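Local atomic coordinates of aromatic amino acid aminotransferase I (Candida albicans WO-1, PDB entry 6HNU), a protein that probably catalyses the pyridoxal-phosphate-dependent transfer of the amino group of an aromatic amino acid to 2-oxoglutarate, giving an aromatic oxo-acid and glutamate. Residues 224-230 with 280-286; 240-246 with 291-295; 417-421 with 433-437. All blocks are in the same frame, centred on the assembly; numbering follows the deposited sequence.

Contact 1: residues 224-230 with 280-286; sequences LSAERRK and VPSFISL
A buried arginine joins two helix starts in this packing contact, which lies on the face of the large mixed sheet bearing Ile243 and Glu245, in the PLP-binding domain. Ser225 (chi1 p) N-caps helix 226-239, its OG accepting from Arg228 N at 3.0 Å; Ser282 (chi1 p) likewise caps the weakly bonded helix 283-286, with Ser285 N to Ser282 OG at 2.8 Å. The CA register runs Ala226 to Pro281 (6.1 Å), Arg229 to Phe283 (6.7 Å) and Lys230 to Leu286 (7.2 Å). Arg229, with chi1 m and chi2 and chi3 t, stretches along the seam: NE donates to Leu224 O (2.8 Å) in its own segment, while NH1 donates to Pro281 O (2.9 Å) across it. Val280 CG2 lies over one face of the guanidinium, 3.6 Å from Arg229 NE. Nearer the backbone, Arg229 CB makes an off-centre CH-pi contact with the Phe283 ring (4.3 Å to the centroid) and meets Leu286 CD1 at 3.8 Å. Ala226 CB touches Pro281 CG (3.6 Å). Arg229 NH2 is hydrogen-bonded to Thr215 OG1. By donating to two backbone carbonyls and bonding Thr215, this one guanidinium ties the helix start to the 280-286 turn.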
loop_
_atom_site.group_PDB
_atom_site.type_symbol
_atom_site.label_atom_id
_atom_site.label_comp_id
_atom_site.label_asym_id
_atom_site.label_seq_id
_atom_site.Cartn_x
_atom_site.Cartn_y
_atom_site.Cartn_z
ATOM N N LEU B 224 -22.921 -17.138 5.651
ATOM C CA LEU B 224 -23.499 -17.444 6.979
ATOM C C LEU B 224 -24.858 -16.769 7.108
ATOM O O LEU B 224 -24.977 -15.555 6.821
ATOM C CB LEU B 224 -22.558 -16.979 8.077
ATOM C CG LEU B 224 -21.287 -17.807 8.197
ATOM C CD1 LEU B 224 -20.345 -17.138 9.186
ATOM C CD2 LEU B 224 -21.623 -19.218 8.651
ATOM N N SER B 225 -25.861 -17.558 7.496
ATOM C CA SER B 225 -27.228 -17.075 7.822
ATOM C C SER B 225 -27.169 -16.084 8.987
ATOM O O SER B 225 -26.205 -16.107 9.806
ATOM C CB SER B 225 -28.112 -18.263 8.168
ATOM O OG SER B 225 -27.739 -18.764 9.449
ATOM N N ALA B 226 -28.192 -15.242 9.112
ATOM C CA ALA B 226 -28.333 -14.320 10.252
ATOM C C ALA B 226 -28.256 -15.126 11.551
ATOM O O ALA B 226 -27.634 -14.668 12.527
ATOM C CB ALA B 226 -29.637 -13.568 10.125
ATOM N N GLU B 227 -28.846 -16.318 11.567
ATOM C CA GLU B 227 -28.876 -17.169 12.780
ATOM C C GLU B 227 -27.457 -17.646 13.106
ATOM O O GLU B 227 -27.087 -17.615 14.272
ATOM C CB GLU B 227 -29.821 -18.362 12.527
ATOM C CG GLU B 227 -31.288 -18.012 12.303
ATOM C CD GLU B 227 -31.683 -17.274 11.026
ATOM O OE1 GLU B 227 -31.051 -17.459 9.997
ATOM O OE2 GLU B 227 -32.660 -16.496 11.084
ATOM N N ARG B 228 -26.681 -18.099 12.144
ATOM C CA ARG B 228 -25.310 -18.578 12.450
ATOM C C ARG B 228 -24.418 -17.397 12.857
ATOM O O ARG B 228 -23.575 -17.558 13.742
ATOM C CB ARG B 228 -24.754 -19.320 11.253
ATOM C CG ARG B 228 -25.342 -20.698 11.066
ATOM C CD ARG B 228 -24.412 -21.517 10.192
ATOM N NE ARG B 228 -25.037 -22.791 9.916
ATOM C CZ ARG B 228 -24.488 -23.795 9.252
ATOM N NH1 ARG B 228 -23.278 -23.686 8.714
ATOM N NH2 ARG B 228 -25.220 -24.870 9.041
ATOM N N ARG B 229 -24.669 -16.207 12.320
ATOM C CA ARG B 229 -23.853 -15.014 12.665
ATOM C C ARG B 229 -24.082 -14.694 14.148
ATOM O O ARG B 229 -23.088 -14.440 14.901
ATOM C CB ARG B 229 -24.154 -13.870 11.693
ATOM C CG ARG B 229 -23.697 -14.127 10.264
ATOM C CD ARG B 229 -24.111 -12.980 9.339
ATOM N NE ARG B 229 -23.764 -13.328 7.977
ATOM C CZ ARG B 229 -23.088 -12.573 7.105
ATOM N NH1 ARG B 229 -22.879 -11.282 7.318
ATOM N NH2 ARG B 229 -22.760 -13.087 5.935
ATOM N N LYS B 230 -25.339 -14.715 14.583
ATOM C CA LYS B 230 -25.718 -14.462 15.991
ATOM C C LYS B 230 -24.965 -15.454 16.868
ATOM O O LYS B 230 -24.371 -15.040 17.864
ATOM C CB LYS B 230 -27.238 -14.544 16.167
ATOM C CG LYS B 230 -27.983 -13.341 15.596
ATOM C CD LYS B 230 -29.506 -13.532 15.516
ATOM C CE LYS B 230 -30.133 -12.695 14.421
ATOM N NZ LYS B 230 -31.524 -13.120 14.116
ATOM N N VAL B 280 -28.152 -9.423 4.315
ATOM C CA VAL B 280 -27.920 -10.207 5.555
ATOM C C VAL B 280 -27.257 -9.278 6.567
ATOM O O VAL B 280 -26.366 -8.516 6.207
ATOM C CB VAL B 280 -27.033 -11.434 5.271
ATOM C CG1 VAL B 280 -25.672 -11.010 4.738
ATOM C CG2 VAL B 280 -26.852 -12.291 6.503
ATOM N N PRO B 281 -27.626 -9.315 7.869
ATOM C CA PRO B 281 -26.895 -8.538 8.873
ATOM C C PRO B 281 -25.388 -8.865 8.873
ATOM O O PRO B 281 -25.027 -10.037 8.903
ATOM C CB PRO B 281 -27.524 -8.980 10.200
ATOM C CG PRO B 281 -28.187 -10.282 9.844
ATOM C CD PRO B 281 -28.740 -10.062 8.456
ATOM N N SER B 282 -24.562 -7.825 8.878
ATOM C CA SER B 282 -23.092 -7.928 9.075
ATOM C C SER B 282 -22.795 -8.280 10.535
ATOM O O SER B 282 -23.662 -8.066 11.427
ATOM C CB SER B 282 -22.405 -6.627 8.739
ATOM O OG SER B 282 -22.900 -5.604 9.614
ATOM N N PHE B 283 -21.579 -8.767 10.796
ATOM C CA PHE B 283 -21.094 -8.880 12.188
ATOM C C PHE B 283 -20.995 -7.475 12.795
ATOM O O PHE B 283 -21.353 -7.329 14.024
ATOM C CB PHE B 283 -19.796 -9.653 12.303
ATOM C CG PHE B 283 -19.968 -11.129 12.155
ATOM C CD1 PHE B 283 -20.446 -11.885 13.215
ATOM C CD2 PHE B 283 -19.662 -11.750 10.948
ATOM C CE1 PHE B 283 -20.594 -13.253 13.085
ATOM C CE2 PHE B 283 -19.789 -13.114 10.822
ATOM C CZ PHE B 283 -20.255 -13.870 11.898
ATOM N N ILE B 284 -20.601 -6.444 12.027
ATOM C CA ILE B 284 -20.600 -5.073 12.636
ATOM C C ILE B 284 -22.014 -4.733 13.134
ATOM O O ILE B 284 -22.089 -4.110 14.215
ATOM C CB ILE B 284 -20.123 -4.036 11.595
ATOM C CG1 ILE B 284 -18.624 -4.133 11.303
ATOM C CG2 ILE B 284 -20.532 -2.614 11.976
ATOM C CD1 ILE B 284 -17.759 -3.768 12.470
ATOM N N SER B 285 -23.064 -5.032 12.373
ATOM C CA SER B 285 -24.464 -4.707 12.773
ATOM C C SER B 285 -24.800 -5.398 14.101
ATOM O O SER B 285 -25.617 -4.824 14.870
ATOM C CB SER B 285 -25.482 -4.990 11.714
ATOM O OG SER B 285 -25.802 -6.376 11.632
ATOM N N LEU B 286 -24.178 -6.542 14.411
ATOM C CA LEU B 286 -24.468 -7.330 15.628
ATOM C C LEU B 286 -23.582 -6.891 16.787
ATOM O O LEU B 286 -23.732 -7.440 17.887
ATOM C CB LEU B 286 -24.218 -8.815 15.335
ATOM C CG LEU B 286 -25.129 -9.439 14.273
ATOM C CD1 LEU B 286 -24.802 -10.922 14.060
ATOM C CD2 LEU B 286 -26.591 -9.303 14.682
#

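Contact 2: residues 240-246 with 291-295; sequences DFLIIED and RVVRL. With PLP (pyridoxal-5'-phosphate), chain I.
Two charged pairs accompany this regular parallel pairing of inner sheet strands: Asp240-Arg291 just before the strands and the buried Glu245-Arg294 near their C-terminal end. Strands 242-246 and 292-295 are neighbours in the mixed, mostly parallel sheet of the fold-type I PLP-dependent aminotransferases; the axes of these short segments approach to 4.8 Å, with 14° between their N-to-C directions. Ile243 pairs with Val292, Ile244 with Val293, Glu245 with Arg294 and Asp246 with Leu295, CA atoms 4.8-5.0 Å apart. The backbone bonds alternate in direction: Ile243 N to Arg291 O (2.9 Å), Val293 N to Ile243 O (2.9 Å), Glu245 N to Val293 O (3.0 Å) and Leu295 N to Glu245 O (2.9 Å). Ile244 CD1 packs on Val293 CB (3.8 Å), on the face that also carries Asp246 and is covered by helix 141-152. Asp240 leaves the preceding helix with positive phi (57°), and its OD1 forms a salt bridge with Arg291 NH2 (2.9 Å). On the other face, Glu245 (chi1 p) bridges Arg294, OE2 to NH1 at 2.9 Å with weak hydrogen-bond geometry, and a water joins Glu245 OE1 to Arg294 NH1. Asp246 (chi1 t), also bonded through OD2 to Tyr211 OH, ends its strand facing the pyridine nitrogen, a hallmark of fold-type I enzymes understood to stabilise the protonated ring: Asp246 OD2 lies 2.8 Å from PLP N1.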
loop_
_atom_site.group_PDB
_atom_site.type_symbol
_atom_site.label_atom_id
_atom_site.label_comp_id
_atom_site.label_asym_id
_atom_site.label_seq_id
_atom_site.Cartn_x
_atom_site.Cartn_y
_atom_site.Cartn_z
ATOM N N ASP B 240 -14.049 -14.192 24.301
ATOM C CA ASP B 240 -13.282 -12.922 24.159
ATOM C C ASP B 240 -12.204 -13.011 23.075
ATOM O O ASP B 240 -11.031 -12.793 23.359
ATOM C CB ASP B 240 -12.699 -12.494 25.505
ATOM C CG ASP B 240 -12.113 -11.098 25.466
ATOM O OD1 ASP B 240 -12.576 -10.292 24.627
ATOM O OD2 ASP B 240 -11.167 -10.853 26.248
ATOM N N PHE B 241 -12.609 -13.188 21.816
ATOM C CA PHE B 241 -11.731 -13.036 20.639
ATOM C C PHE B 241 -12.466 -12.093 19.679
ATOM O O PHE B 241 -13.698 -11.922 19.821
ATOM C CB PHE B 241 -11.291 -14.381 20.041
ATOM C CG PHE B 241 -12.395 -15.305 19.581
ATOM C CD1 PHE B 241 -13.047 -15.103 18.368
ATOM C CD2 PHE B 241 -12.767 -16.396 20.345
ATOM C CE1 PHE B 241 -14.090 -15.933 17.993
ATOM C CE2 PHE B 241 -13.777 -17.254 19.940
ATOM C CZ PHE B 241 -14.425 -17.027 18.758
ATOM N N LEU B 242 -11.732 -11.468 18.763
ATOM C CA LEU B 242 -12.337 -10.564 17.751
ATOM C C LEU B 242 -12.891 -11.366 16.580
ATOM O O LEU B 242 -12.511 -12.524 16.349
ATOM C CB LEU B 242 -11.297 -9.562 17.238
ATOM C CG LEU B 242 -10.529 -8.793 18.303
ATOM C CD1 LEU B 242 -9.320 -8.127 17.713
ATOM C CD2 LEU B 242 -11.413 -7.793 18.989
ATOM N N ILE B 243 -13.725 -10.721 15.779
ATOM C CA ILE B 243 -14.135 -11.314 14.485
ATOM C C ILE B 243 -13.656 -10.355 13.413
ATOM O O ILE B 243 -13.997 -9.153 13.492
ATOM C CB ILE B 243 -15.654 -11.572 14.404
ATOM C CG1 ILE B 243 -16.118 -12.661 15.368
ATOM C CG2 ILE B 243 -16.075 -11.865 12.971
ATOM C CD1 ILE B 243 -17.620 -12.715 15.539
ATOM N N ILE B 244 -12.905 -10.887 12.458
ATOM C CA ILE B 244 -12.439 -10.096 11.311
ATOM C C ILE B 244 -13.280 -10.587 10.148
ATOM O O ILE B 244 -13.087 -11.738 9.729
ATOM C CB ILE B 244 -10.922 -10.271 11.073
ATOM C CG1 ILE B 244 -10.061 -10.118 12.331
ATOM C CG2 ILE B 244 -10.470 -9.388 9.926
ATOM C CD1 ILE B 244 -10.183 -8.791 13.097
ATOM N N GLU B 245 -14.139 -9.715 9.648
ATOM C CA GLU B 245 -15.072 -10.040 8.556
ATOM C C GLU B 245 -14.470 -9.357 7.325
ATOM O O GLU B 245 -14.513 -8.124 7.171
ATOM C CB GLU B 245 -16.568 -9.784 8.858
ATOM C CG GLU B 245 -17.021 -8.335 9.024
ATOM C CD GLU B 245 -18.517 -8.125 9.228
ATOM O OE1 GLU B 245 -19.304 -9.078 8.959
ATOM O OE2 GLU B 245 -18.933 -6.941 9.533
ATOM N N ASP B 246 -13.899 -10.189 6.479
ATOM C CA ASP B 246 -13.275 -9.777 5.219
ATOM C C ASP B 246 -14.355 -9.898 4.158
ATOM O O ASP B 246 -14.671 -11.010 3.724
ATOM C CB ASP B 246 -12.016 -10.591 4.964
ATOM C CG ASP B 246 -11.334 -10.291 3.666
ATOM O OD1 ASP B 246 -11.726 -9.282 2.972
ATOM O OD2 ASP B 246 -10.403 -11.074 3.347
ATOM N N ARG B 291 -16.123 -5.795 19.167
ATOM C CA ARG B 291 -15.051 -6.792 18.949
ATOM C C ARG B 291 -15.043 -7.226 17.474
ATOM O O ARG B 291 -14.430 -8.284 17.158
ATOM C CB ARG B 291 -15.252 -7.926 19.958
ATOM C CG ARG B 291 -16.537 -8.732 19.753
ATOM C CD ARG B 291 -16.557 -9.989 20.577
ATOM N NE ARG B 291 -16.444 -9.686 22.001
ATOM C CZ ARG B 291 -15.321 -9.734 22.724
ATOM N NH1 ARG B 291 -15.364 -9.396 24.004
ATOM N NH2 ARG B 291 -14.183 -10.149 22.204
ATOM N N VAL B 292 -15.742 -6.501 16.600
ATOM C CA VAL B 292 -15.715 -6.816 15.137
ATOM C C VAL B 292 -14.839 -5.774 14.429
ATOM O O VAL B 292 -15.023 -4.567 14.685
ATOM C CB VAL B 292 -17.112 -6.930 14.511
ATOM C CG1 VAL B 292 -17.048 -7.281 13.034
ATOM C CG2 VAL B 292 -17.947 -7.958 15.222
ATOM N N VAL B 293 -13.982 -6.243 13.521
ATOM C CA VAL B 293 -13.311 -5.381 12.521
ATOM C C VAL B 293 -13.773 -5.852 11.156
ATOM O O VAL B 293 -13.639 -7.052 10.862
ATOM C CB VAL B 293 -11.790 -5.353 12.694
ATOM C CG1 VAL B 293 -11.135 -4.369 11.741
ATOM C CG2 VAL B 293 -11.409 -5.006 14.118
ATOM N N ARG B 294 -14.307 -4.929 10.380
ATOM C CA ARG B 294 -14.773 -5.202 8.996
ATOM C C ARG B 294 -13.767 -4.644 7.985
ATOM O O ARG B 294 -13.336 -3.472 8.102
ATOM C CB ARG B 294 -16.174 -4.629 8.784
ATOM C CG ARG B 294 -16.710 -4.787 7.368
ATOM C CD ARG B 294 -18.062 -4.121 7.211
ATOM N NE ARG B 294 -18.726 -4.475 5.975
ATOM C CZ ARG B 294 -19.552 -5.501 5.800
ATOM N NH1 ARG B 294 -19.770 -6.344 6.772
ATOM N NH2 ARG B 294 -20.088 -5.728 4.617
ATOM N N LEU B 295 -13.398 -5.460 7.002
ATOM C CA LEU B 295 -12.534 -5.057 5.863
ATOM C C LEU B 295 -13.455 -4.847 4.666
ATOM O O LEU B 295 -14.021 -5.820 4.117
ATOM C CB LEU B 295 -11.443 -6.100 5.602
ATOM C CG LEU B 295 -10.801 -6.705 6.850
ATOM C CD1 LEU B 295 -9.744 -7.715 6.451
ATOM C CD2 LEU B 295 -10.213 -5.647 7.768
HETATM N N1 PLP I . -10.261 -10.936 0.589
HETATM C C2 PLP I . -10.833 -11.992 0.005
HETATM C C2A PLP I . -11.405 -13.062 0.867
HETATM C C3 PLP I . -10.896 -12.107 -1.382
HETATM O O3 PLP I . -11.434 -13.247 -1.913
HETATM C C4 PLP I . -10.325 -11.091 -2.175
HETATM C C4A PLP I . -10.351 -11.207 -3.631
HETATM C C5 PLP I . -9.763 -9.972 -1.546
HETATM C C6 PLP I . -9.732 -9.956 -0.175
HETATM C C5A PLP I . -9.070 -8.885 -2.330
HETATM O O4P PLP I . -9.490 -7.570 -1.876
HETATM P P PLP I . -8.876 -6.241 -2.380
HETATM O O1P PLP I . -9.782 -5.237 -1.704
HETATM O O2P PLP I . -8.980 -6.261 -3.931
HETATM O O3P PLP I . -7.425 -6.190 -1.907
HETATM O O HOH W 1 -21.001 -8.979 6.845
#

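Contact 3: residues 417-421 with 433-437; sequences EAAVH and PGSWF
Glu417, Pro433 and His421 contribute most of the buried surface where helix 413-426 meets the turn that follows strand 429-433. Glu417 and His421 are one helical turn apart, linked by the bond from His421 N to Glu417 O (2.9 Å), so both side chains leave the same side of the helix toward segment 433-437. Each has chi1 near 180°. The nearest CA pair, Glu417 and Pro433, is 6.8 Å apart, leaving room for the extended glutamate, whose chi2 is also t. Its carboxylate reaches the first turn of the 3-10 segment 434-437: Glu417 OE2 accepts from Ser435 N at 2.9 Å, and Glu417 OE1 takes a very short bond of 2.5 Å from the hydroxyl OG of Ser435 (chi1 p). One acidic group thereby holds both the backbone and the side chain of a single serine. Pro433 packs against the carboxylate carbon, its CB 3.5 Å from Glu417 CD. Pro433 CG lies over the face of the His421 ring, 3.7 Å from its centroid and only 9° off the normal, a well-centred CH-pi contact. Trp436 borders the histidine obliquely, His421 NE2 to Trp436 CH2 being 3.9 Å, and Ile31 of the second subunit packs on both rings. Phe462 of strand 459-465 also touches Glu417 and His421. Helix 413-426 leads into edge strand 429-433, and the contact ties the helix back to the 3-10 turn at the strand's far end, in the helix-on-antiparallel-sheet layer of the C-terminal small domain of a class I aminotransferase.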
loop_
_atom_site.group_PDB
_atom_site.type_symbol
_atom_site.label_atom_id
_atom_site.label_comp_id
_atom_site.label_asym_id
_atom_site.label_seq_id
_atom_site.Cartn_x
_atom_site.Cartn_y
_atom_site.Cartn_z
ATOM N N GLU B 417 -10.110 -36.257 -7.050
ATOM C CA GLU B 417 -10.097 -34.794 -7.380
ATOM C C GLU B 417 -9.140 -34.548 -8.549
ATOM O O GLU B 417 -9.549 -33.874 -9.493
ATOM C CB GLU B 417 -9.667 -33.973 -6.174
ATOM C CG GLU B 417 -9.803 -32.470 -6.348
ATOM C CD GLU B 417 -9.248 -31.722 -5.152
ATOM O OE1 GLU B 417 -8.039 -31.908 -4.870
ATOM O OE2 GLU B 417 -10.008 -30.940 -4.504
ATOM N N ALA B 418 -7.902 -35.062 -8.486
ATOM C CA ALA B 418 -6.877 -34.883 -9.550
ATOM C C ALA B 418 -7.389 -35.477 -10.871
ATOM O O ALA B 418 -7.259 -34.801 -11.904
ATOM C CB ALA B 418 -5.571 -35.516 -9.131
ATOM N N ALA B 419 -7.990 -36.670 -10.826
ATOM C CA ALA B 419 -8.544 -37.359 -12.017
ATOM C C ALA B 419 -9.642 -36.499 -12.637
ATOM O O ALA B 419 -9.662 -36.323 -13.863
ATOM C CB ALA B 419 -9.064 -38.729 -11.668
ATOM N N VAL B 420 -10.576 -36.037 -11.820
ATOM C CA VAL B 420 -11.690 -35.206 -12.351
ATOM C C VAL B 420 -11.131 -33.907 -12.918
ATOM O O VAL B 420 -11.585 -33.525 -13.995
ATOM C CB VAL B 420 -12.784 -34.978 -11.295
ATOM C CG1 VAL B 420 -13.772 -33.902 -11.737
ATOM C CG2 VAL B 420 -13.489 -36.279 -10.981
ATOM N N HIS B 421 -10.182 -33.260 -12.231
ATOM C CA HIS B 421 -9.507 -32.015 -12.713
ATOM C C HIS B 421 -8.851 -32.261 -14.070
ATOM O O HIS B 421 -9.121 -31.484 -14.989
ATOM C CB HIS B 421 -8.477 -31.511 -11.693
ATOM C CG HIS B 421 -7.849 -30.190 -11.992
ATOM N ND1 HIS B 421 -8.600 -29.053 -12.205
ATOM C CD2 HIS B 421 -6.551 -29.801 -11.983
ATOM C CE1 HIS B 421 -7.778 -28.034 -12.383
ATOM N NE2 HIS B 421 -6.524 -28.460 -12.237
ATOM N N PRO B 433 -9.676 -26.987 -7.967
ATOM C CA PRO B 433 -9.828 -28.030 -6.957
ATOM C C PRO B 433 -9.981 -27.451 -5.556
ATOM O O PRO B 433 -9.153 -26.648 -5.135
ATOM C CB PRO B 433 -8.532 -28.861 -7.076
ATOM C CG PRO B 433 -8.179 -28.690 -8.532
ATOM C CD PRO B 433 -8.563 -27.266 -8.877
ATOM N N GLY B 434 -10.987 -27.934 -4.838
ATOM C CA GLY B 434 -11.298 -27.500 -3.474
ATOM C C GLY B 434 -10.148 -27.721 -2.531
ATOM O O GLY B 434 -10.016 -26.928 -1.600
ATOM N N SER B 435 -9.367 -28.803 -2.683
ATOM C CA SER B 435 -8.342 -29.148 -1.655
ATOM C C SER B 435 -7.261 -28.046 -1.623
ATOM O O SER B 435 -6.617 -27.879 -0.608
ATOM C CB SER B 435 -7.736 -30.505 -1.944
ATOM O OG SER B 435 -7.007 -30.467 -3.159
ATOM N N TRP B 436 -7.095 -27.309 -2.708
ATOM C CA TRP B 436 -6.093 -26.216 -2.826
ATOM C C TRP B 436 -6.416 -25.106 -1.826
ATOM O O TRP B 436 -5.498 -24.361 -1.519
ATOM C CB TRP B 436 -6.012 -25.677 -4.249
ATOM C CG TRP B 436 -5.560 -26.672 -5.278
ATOM C CD1 TRP B 436 -5.379 -28.015 -5.113
ATOM C CD2 TRP B 436 -5.330 -26.410 -6.671
ATOM N NE1 TRP B 436 -5.050 -28.602 -6.308
ATOM C CE2 TRP B 436 -4.975 -27.630 -7.272
ATOM C CE3 TRP B 436 -5.380 -25.258 -7.466
ATOM C CZ2 TRP B 436 -4.654 -27.726 -8.625
ATOM C CZ3 TRP B 436 -5.040 -25.350 -8.799
ATOM C CH2 TRP B 436 -4.714 -26.576 -9.376
ATOM N N PHE B 437 -7.647 -25.040 -1.296
ATOM C CA PHE B 437 -8.081 -23.952 -0.377
ATOM C C PHE B 437 -8.074 -24.446 1.054
ATOM O O PHE B 437 -8.488 -23.703 1.966
ATOM C CB PHE B 437 -9.460 -23.415 -0.744
ATOM C CG PHE B 437 -9.567 -22.938 -2.153
ATOM C CD1 PHE B 437 -9.935 -23.781 -3.189
ATOM C CD2 PHE B 437 -9.319 -21.610 -2.451
ATOM C CE1 PHE B 437 -10.097 -23.292 -4.466
ATOM C CE2 PHE B 437 -9.494 -21.119 -3.733
ATOM C CZ PHE B 437 -9.828 -21.971 -4.752
#

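Overall arrangement
Contacts 1 and 2 form one continuous unit, whereas contact 3 stands apart. Helix 226-239 leads into strand 242-246, and helix 283-286 precedes strand 292-297, so the segments of the first two contacts alternate along the chain. Their centres are 12 Å apart, and they touch where the Glu245 carboxylate receives probable hydrogen bonds from Phe283 N and Ile284 N. Both belong to the large PLP-binding domain, where strand 242-246 brings Asp246 to the cofactor. Contact 3 comes later in sequence, in the C-terminal small domain, its nearest atoms about 15 Å from contact 1 and 12 Å from contact 2, and it touches the second subunit.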